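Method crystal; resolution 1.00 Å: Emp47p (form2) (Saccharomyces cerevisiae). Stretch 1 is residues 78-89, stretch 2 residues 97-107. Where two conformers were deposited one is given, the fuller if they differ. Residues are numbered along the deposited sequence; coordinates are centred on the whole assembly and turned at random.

Stretch 1 (78-89) TDGGISFWFVQD
Stretch 2, residues 97-107: QLYNGPVNYDG

Residues 81-88 form a β-strand that the second stretch follows mostly as loop, joining it in true β register only at the far end. There Val87 and Gly107 make an antiparallel, non-hydrogen-bonded pair, CA to CA 4.3 Å; at the other end Gly81 CA and Tyr99 CA lie 6.5 Å apart. Together the stretches bury 587 Å².

One direct hydrogen bond crosses the contact: Gln88 N donates to Asp106 O at 2.7 Å and 171°, nearly linear. The same carbonyl receives a CA-H...O contact from Val87 CA (3.4 Å), and Gly107 CA lies 3.5 Å from Phe86 O in a second. Gly107, at phi/psi 150/-140, has a backbone that by itself calls for glycine; a CB would also fall 2.3 Å from Phe86 O.

Water extends this polar network. One molecule donates to Gln88 O (2.8 Å) and accepts from Asp106 N (2.9 Å), so both backbone groups are satisfied through it. Another accepts from Gln88 NE2 (2.6 Å) and donates weakly to Asp106 OD1 (3.5 Å). The side chains, Gln88 with chi1 m and chi2 t and Asp106 with chi1 t, bring NE2 within 3.2 Å of OD2, but the angle is too poor for a direct hydrogen bond. A third water donates to Gly80 O (2.8 Å) and accepts from Tyr99 OH (2.7 Å).

The apolar contact centres on Trp85 (chi1 -58°, chi2 92°). Its CA-to-CB bond points sideways, yet the long indole reaches the second stretch. Pro102, its ring C-gamma endo, lays CD over one face, 3.7 Å from the six-membered ring's centroid and 6° off the normal, a CH-pi contact that suits proline, whose CD, bonded to the ring nitrogen, carries slightly polarised hydrogens that can face the electron-rich indole. Trp85 turns its edge to the face of Tyr105 (chi1 p, chi2 96°), centroids 5.5 Å apart and planes at 73°. Leu98 (chi1 t, chi2 p) adds CD2 at 3.8 Å from Trp85 CH2, while Val87 (chi1 m) packs CG1 3.8 Å from Tyr105 CB.

A type I' turn, Leu98 to Gly101, shapes the loop beside the indole. Tyr99 (50/44) and Asn100 (62/25) occupy its centre, and Leu98 N to Gly101 O (2.9 Å) and Gly101 N to Leu98 O (2.8 Å) close it. Glycine leaves room at 101: a CB would lie 2.4 Å from Trp85 CZ2. Tyr99 (chi1 m, chi2 -86°) points toward the strand, CB 3.4 Å from Ser83 OG and CD1 3.8 Å from Gly81 CA. A CB on Gly81 would sit 2.9 Å from Tyr99 CE1, so glycine makes space for the ring.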

ATOM      1  N   THR A  78      15.069  -9.684  -3.401  1.00 10.95           N
ATOM      2  CA  THR A  78      14.158 -10.533  -4.193  1.00  8.59           C
ATOM      3  C   THR A  78      13.496  -9.595  -5.147  1.00  7.26           C
ATOM      4  O   THR A  78      13.612  -8.361  -5.016  1.00  8.08           O
ATOM      5  CB  THR A  78      13.055 -11.183  -3.333  1.00  8.97           C
ATOM      6  OG1 THR A  78      12.052 -10.262  -3.082  1.00 13.90           O
ATOM      7  CG2 THR A  78      13.660 -11.908  -2.169  1.00 12.48           C
ATOM      8  N   ASP A  79      12.738 -10.126  -6.120  1.00  7.51           N
ATOM      9  CA  ASP A  79      11.915  -9.337  -6.995  1.00  8.17           C
ATOM     10  C   ASP A  79      10.461  -9.224  -6.501  1.00  7.76           C
ATOM     11  O   ASP A  79       9.594  -8.760  -7.224  1.00  9.32           O
ATOM     12  CB  ASP A  79      12.030  -9.822  -8.448  1.00 10.18           C
ATOM     13  CG  ASP A  79      11.494 -11.237  -8.638  1.00 12.57           C
ATOM     14  OD1 ASP A  79      10.737 -11.748  -7.855  1.00 13.11           O
ATOM     15  OD2 ASP A  79      11.909 -11.883  -9.654  1.00 22.23           O
ATOM     16  N   GLY A  80      10.249  -9.617  -5.243  1.00  7.30           N
ATOM     17  CA  GLY A  80       8.954  -9.426  -4.596  1.00  8.60           C
ATOM     18  C   GLY A  80       8.775  -7.939  -4.181  1.00  6.76           C
ATOM     19  O   GLY A  80       9.611  -7.090  -4.412  1.00  6.75           O
ATOM     20  N   GLY A  81       7.643  -7.701  -3.521  1.00  6.34           N
ATOM     21  CA  GLY A  81       7.392  -6.371  -2.960  1.00  6.97           C
ATOM     22  C   GLY A  81       5.955  -6.247  -2.551  1.00  6.10           C
ATOM     23  O   GLY A  81       5.117  -7.130  -2.847  1.00  7.34           O
ATOM     24  N   ILE A  82       5.695  -5.156  -1.862  1.00  6.16           N
ATOM     25  CA  ILE A  82       4.330  -4.847  -1.356  1.00  5.67           C
ATOM     26  C   ILE A  82       3.987  -3.439  -1.845  1.00  5.78           C
ATOM     27  O   ILE A  82       4.814  -2.528  -1.752  1.00  6.11           O
ATOM     28  CB  ILE A  82       4.213  -5.016   0.177  1.00  6.64           C
ATOM     29  CG1 ILE A  82       2.783  -4.717   0.669  1.00  6.40           C
ATOM     30  CG2 ILE A  82       5.242  -4.196   0.964  1.00  6.42           C
ATOM     31  CD1 ILE A  82       2.511  -5.111   2.093  1.00  7.84           C
ATOM     32  N   SER A  83       2.790  -3.326  -2.386  1.00  5.85           N
ATOM     33  CA  SER A  83       2.314  -2.050  -2.955  1.00  5.84           C
ATOM     34  C   SER A  83       1.022  -1.625  -2.282  1.00  5.36           C
ATOM     35  O   SER A  83       0.085  -2.408  -2.070  1.00  6.91           O
ATOM     36  CB  SER A  83       2.017  -2.242  -4.426  1.00  7.25           C
ATOM     37  OG  SER A  83       3.198  -2.273  -5.212  0.61  5.74           O
ATOM     38  N   PHE A  84       0.971  -0.327  -1.968  1.00  5.64           N
ATOM     39  CA  PHE A  84      -0.189   0.334  -1.366  1.00  5.40           C
ATOM     40  C   PHE A  84      -0.756   1.292  -2.397  1.00  5.95           C
ATOM     41  O   PHE A  84      -0.010   2.067  -2.980  1.00  7.42           O
ATOM     42  CB  PHE A  84       0.204   1.087  -0.082  1.00  6.17           C
ATOM     43  CG  PHE A  84       0.906   0.214   0.922  1.00  6.00           C
ATOM     44  CD1 PHE A  84       0.201  -0.426   1.922  1.00  6.83           C
ATOM     45  CD2 PHE A  84       2.299   0.041   0.888  1.00  6.67           C
ATOM     46  CE1 PHE A  84       0.829  -1.229   2.849  1.00  8.13           C
ATOM     47  CE2 PHE A  84       2.936  -0.795   1.774  1.00  7.77           C
ATOM     48  CZ  PHE A  84       2.183  -1.419   2.778  1.00  8.41           C
ATOM     49  N   TRP A  85      -2.066   1.203  -2.626  1.00  5.86           N
ATOM     50  CA  TRP A  85      -2.669   1.841  -3.785  1.00  6.43           C
ATOM     51  C   TRP A  85      -3.709   2.901  -3.399  1.00  5.91           C
ATOM     52  O   TRP A  85      -4.454   2.705  -2.426  1.00  7.04           O
ATOM     53  CB  TRP A  85      -3.390   0.793  -4.635  1.00  7.12           C
ATOM     54  CG  TRP A  85      -2.502  -0.325  -5.104  1.00  6.65           C
ATOM     55  CD1 TRP A  85      -2.293  -1.519  -4.457  1.00  7.38           C
ATOM     56  CD2 TRP A  85      -1.715  -0.356  -6.307  1.00  6.60           C
ATOM     57  NE1 TRP A  85      -1.411  -2.312  -5.198  1.00  7.13           N
ATOM     58  CE2 TRP A  85      -1.068  -1.619  -6.325  1.00  6.86           C
ATOM     59  CE3 TRP A  85      -1.516   0.541  -7.372  1.00  7.48           C
ATOM     60  CZ2 TRP A  85      -0.210  -2.013  -7.379  1.00  7.49           C
ATOM     61  CZ3 TRP A  85      -0.685   0.139  -8.400  1.00  8.59           C
ATOM     62  CH2 TRP A  85      -0.038  -1.118  -8.404  1.00  8.36           C
ATOM     63  N   PHE A  86      -3.780   3.928  -4.202  1.00  6.32           N
ATOM     64  CA  PHE A  86      -4.831   4.943  -4.140  1.00  6.36           C
ATOM     65  C   PHE A  86      -5.120   5.332  -5.604  1.00  6.31           C
ATOM     66  O   PHE A  86      -4.412   6.149  -6.158  1.00  6.83           O
ATOM     67  CB  PHE A  86      -4.353   6.117  -3.275  1.00  6.99           C
ATOM     68  CG  PHE A  86      -5.374   7.259  -3.196  1.00  6.93           C
ATOM     69  CD1 PHE A  86      -6.496   7.083  -2.382  1.00  8.62           C
ATOM     70  CD2 PHE A  86      -5.221   8.457  -3.897  1.00  8.48           C
ATOM     71  CE1 PHE A  86      -7.461   8.089  -2.260  1.00  9.94           C
ATOM     72  CE2 PHE A  86      -6.151   9.445  -3.765  1.00 10.20           C
ATOM     73  CZ  PHE A  86      -7.268   9.270  -2.932  1.00 10.70           C
ATOM     74  N   VAL A  87      -6.107   4.659  -6.196  1.00  7.13           N
ATOM     75  CA  VAL A  87      -6.225   4.698  -7.661  1.00  6.99           C
ATOM     76  C   VAL A  87      -7.710   4.838  -8.105  1.00  7.08           C
ATOM     77  O   VAL A  87      -8.596   4.238  -7.493  1.00  8.68           O
ATOM     78  CB  VAL A  87      -5.607   3.450  -8.348  1.00  7.35           C
ATOM     79  CG1 VAL A  87      -4.103   3.336  -7.999  1.00  8.53           C
ATOM     80  CG2 VAL A  87      -6.292   2.157  -7.962  1.00  9.62           C
ATOM     81  N   GLN A  88      -7.921   5.588  -9.160  1.00  7.89           N
ATOM     82  CA  GLN A  88      -9.315   5.796  -9.623  1.00  9.65           C
ATOM     83  C   GLN A  88      -9.777   4.605 -10.429  1.00  9.50           C
ATOM     84  O   GLN A  88      -9.142   4.210 -11.393  1.00 11.60           O
ATOM     85  CB  GLN A  88      -9.378   7.019 -10.522  1.00 12.08           C
ATOM     86  CG  GLN A  88      -9.078   8.340  -9.958  1.00 15.22           C
ATOM     87  CD  GLN A  88      -9.056   9.384 -11.086  1.00 18.91           C
ATOM     88  OE1 GLN A  88     -10.060   9.566 -11.783  1.00 31.30           O
ATOM     89  NE2 GLN A  88      -7.894  10.017 -11.240  1.00 30.44           N
ATOM     90  N   ASP A  89     -10.920   4.034 -10.044  1.00 10.08           N
ATOM     91  CA  ASP A  89     -11.552   2.955 -10.814  1.00 10.38           C
ATOM     92  C   ASP A  89     -13.005   2.858 -10.300  1.00 10.92           C
ATOM     93  O   ASP A  89     -13.301   3.317  -9.205  1.00 13.00           O
ATOM     94  CB  ASP A  89     -10.803   1.662 -10.643  1.00 11.12           C
ATOM     95  CG  ASP A  89     -10.941   0.659 -11.765  1.00 12.23           C
ATOM     96  OD1 ASP A  89     -12.002   0.699 -12.416  1.00 17.91           O
ATOM     97  OD2 ASP A  89     -10.009  -0.107 -12.005  1.00 12.99           O
ATOM     98  N   GLN A  97      -0.989  -7.169 -12.900  1.00  9.09           N
ATOM     99  CA  GLN A  97       0.330  -7.332 -13.446  1.00 10.02           C
ATOM    100  C   GLN A  97       1.445  -6.582 -12.768  1.00  9.53           C
ATOM    101  O   GLN A  97       2.629  -6.781 -13.139  1.00 12.93           O
ATOM    102  CB  GLN A  97       0.324  -6.914 -14.928  1.00  9.99           C
ATOM    103  CG  GLN A  97      -0.577  -7.757 -15.811  1.00 12.17           C
ATOM    104  CD  GLN A  97      -0.499  -7.335 -17.256  1.00 15.27           C
ATOM    105  OE1 GLN A  97       0.481  -7.692 -17.948  1.00 19.66           O
ATOM    106  NE2 GLN A  97      -1.443  -6.496 -17.710  1.00 13.54           N
ATOM    107  N   LEU A  98       1.158  -5.737 -11.775  1.00  8.13           N
ATOM    108  CA  LEU A  98       2.198  -4.934 -11.111  1.00  7.92           C
ATOM    109  C   LEU A  98       2.111  -5.194  -9.611  1.00  7.53           C
ATOM    110  O   LEU A  98       1.224  -4.688  -8.933  1.00  7.76           O
ATOM    111  CB  LEU A  98       1.947  -3.454 -11.444  1.00  8.24           C
ATOM    112  CG  LEU A  98       2.933  -2.455 -10.777  1.00  8.40           C
ATOM    113  CD1 LEU A  98       4.375  -2.801 -11.144  1.00  9.25           C
ATOM    114  CD2 LEU A  98       2.540  -1.059 -11.200  1.00  9.09           C
ATOM    115  N   TYR A  99       3.004  -6.082  -9.111  1.00  7.34           N
ATOM    116  CA  TYR A  99       2.947  -6.499  -7.704  1.00  7.74           C
ATOM    117  C   TYR A  99       1.541  -6.933  -7.337  1.00  7.34           C
ATOM    118  O   TYR A  99       1.021  -6.685  -6.217  1.00  8.18           O
ATOM    119  CB  TYR A  99       3.452  -5.379  -6.691  1.00  7.97           C
ATOM    120  CG  TYR A  99       4.901  -5.065  -7.012  1.00  6.96           C
ATOM    121  CD1 TYR A  99       5.920  -5.818  -6.453  1.00  7.44           C
ATOM    122  CD2 TYR A  99       5.253  -4.094  -7.936  1.00  7.62           C
ATOM    123  CE1 TYR A  99       7.243  -5.577  -6.754  1.00  7.20           C
ATOM    124  CE2 TYR A  99       6.575  -3.854  -8.259  1.00  7.74           C
ATOM    125  CZ  TYR A  99       7.565  -4.621  -7.660  1.00  7.30           C
ATOM    126  OH  TYR A  99       8.880  -4.340  -8.021  1.00  8.49           O
ATOM    127  N   ASN A 100       0.902  -7.707  -8.222  1.00  8.01           N
ATOM    128  CA  ASN A 100      -0.458  -8.232  -8.014  1.00  8.16           C
ATOM    129  C   ASN A 100      -1.519  -7.152  -7.877  1.00  7.45           C
ATOM    130  O   ASN A 100      -2.577  -7.416  -7.333  1.00  8.41           O
ATOM    131  CB  ASN A 100      -0.461  -9.222  -6.838  1.00  8.06           C
ATOM    132  CG  ASN A 100      -1.785 -10.024  -6.808  1.00  8.86           C
ATOM    133  OD1 ASN A 100      -2.204 -10.552  -7.866  1.00  9.56           O
ATOM    134  ND2 ASN A 100      -2.393 -10.120  -5.656  1.00  9.20           N
ATOM    135  N   GLY A 101      -1.239  -5.993  -8.453  1.00  8.61           N
ATOM    136  CA  GLY A 101      -2.140  -4.889  -8.607  1.00  7.74           C
ATOM    137  C   GLY A 101      -2.047  -4.314 -10.021  1.00  7.39           C
ATOM    138  O   GLY A 101      -1.428  -4.924 -10.893  1.00  8.86           O
ATOM    139  N   PRO A 102      -2.726  -3.204 -10.269  1.00  7.46           N
ATOM    140  CA  PRO A 102      -2.925  -2.759 -11.654  1.00  7.75           C
ATOM    141  C   PRO A 102      -1.728  -2.049 -12.252  1.00  8.41           C
ATOM    142  O   PRO A 102      -1.268  -1.048 -11.749  1.00  9.42           O
ATOM    143  CB  PRO A 102      -4.138  -1.823 -11.537  1.00  9.14           C
ATOM    144  CG  PRO A 102      -4.007  -1.287 -10.108  1.00  8.15           C
ATOM    145  CD  PRO A 102      -3.547  -2.457  -9.309  1.00  7.42           C
ATOM    146  N   VAL A 103      -1.268  -2.532 -13.426  1.00  8.36           N
ATOM    147  CA  VAL A 103      -0.124  -1.913 -14.115  1.00  8.48           C
ATOM    148  C   VAL A 103      -0.464  -0.673 -14.888  1.00  9.06           C
ATOM    149  O   VAL A 103       0.405   0.153 -15.180  1.00 10.16           O
ATOM    150  CB  VAL A 103       0.551  -2.991 -15.027  1.00  9.71           C
ATOM    151  CG1 VAL A 103      -0.276  -3.293 -16.271  1.00 10.89           C
ATOM    152  CG2 VAL A 103       1.967  -2.582 -15.450  1.00 10.60           C
ATOM    153  N   ASN A 104      -1.738  -0.473 -15.203  1.00  9.85           N
ATOM    154  CA  ASN A 104      -2.257   0.679 -15.914  1.00 11.65           C
ATOM    155  C   ASN A 104      -3.128   1.502 -15.003  1.00 10.15           C
ATOM    156  O   ASN A 104      -4.192   1.941 -15.414  1.00 12.72           O
ATOM    157  CB  ASN A 104      -3.159   0.060 -17.011  1.00 17.38           C
ATOM    158  CG  ASN A 104      -4.306  -0.782 -16.361  1.00 28.10           C
ATOM    159  OD1 ASN A 104      -4.269  -1.419 -15.256  1.00 19.95           O
ATOM    160  ND2 ASN A 104      -5.482  -0.808 -17.029  1.00 45.28           N
ATOM    161  N   TYR A 105      -2.669   1.693 -13.764  1.00 10.51           N
ATOM    162  CA  TYR A 105      -3.487   2.455 -12.769  1.00  9.62           C
ATOM    163  C   TYR A 105      -3.522   3.932 -13.094  1.00  8.80           C
ATOM    164  O   TYR A 105      -2.656   4.452 -13.794  1.00  9.84           O
ATOM    165  CB  TYR A 105      -2.890   2.182 -11.382  1.00  8.67           C
ATOM    166  CG  TYR A 105      -1.524   2.746 -11.193  1.00  7.87           C
ATOM    167  CD1 TYR A 105      -1.283   3.991 -10.583  1.00  7.63           C
ATOM    168  CD2 TYR A 105      -0.394   2.004 -11.615  1.00  8.19           C
ATOM    169  CE1 TYR A 105      -0.014   4.502 -10.409  1.00  7.43           C
ATOM    170  CE2 TYR A 105       0.893   2.509 -11.457  1.00  7.97           C
ATOM    171  CZ  TYR A 105       1.068   3.730 -10.861  1.00  7.98           C
ATOM    172  OH  TYR A 105       2.341   4.264 -10.683  1.00  8.35           O
ATOM    173  N   ASP A 106      -4.527   4.601 -12.499  1.00  9.07           N
ATOM    174  CA  ASP A 106      -4.682   6.050 -12.552  1.00  8.68           C
ATOM    175  C   ASP A 106      -4.666   6.588 -11.144  1.00  7.86           C
ATOM    176  O   ASP A 106      -5.706   6.522 -10.453  1.00  9.08           O
ATOM    177  CB  ASP A 106      -6.044   6.342 -13.223  1.00 11.14           C
ATOM    178  CG  ASP A 106      -6.309   7.825 -13.361  1.00 15.07           C
ATOM    179  OD1 ASP A 106      -5.394   8.629 -13.038  1.00 16.05           O
ATOM    180  OD2 ASP A 106      -7.453   8.147 -13.758  1.00 19.38           O
ATOM    181  N   GLY A 107      -3.537   7.016 -10.640  1.00  7.83           N
ATOM    182  CA  GLY A 107      -3.414   7.444  -9.286  1.00  7.56           C
ATOM    183  C   GLY A 107      -1.986   7.187  -8.770  1.00  6.87           C
ATOM    184  O   GLY A 107      -1.003   7.423  -9.479  1.00  7.51           O
TER
HETATM  185  O   HOH W   1      10.737  -5.815  -6.667  1.00  7.66           O
HETATM  186  O   HOH W   2      -6.699   2.939 -11.594  1.00 12.01           O
HETATM  187  O   HOH W   3      -5.591  10.171  -9.940  1.00 14.27           O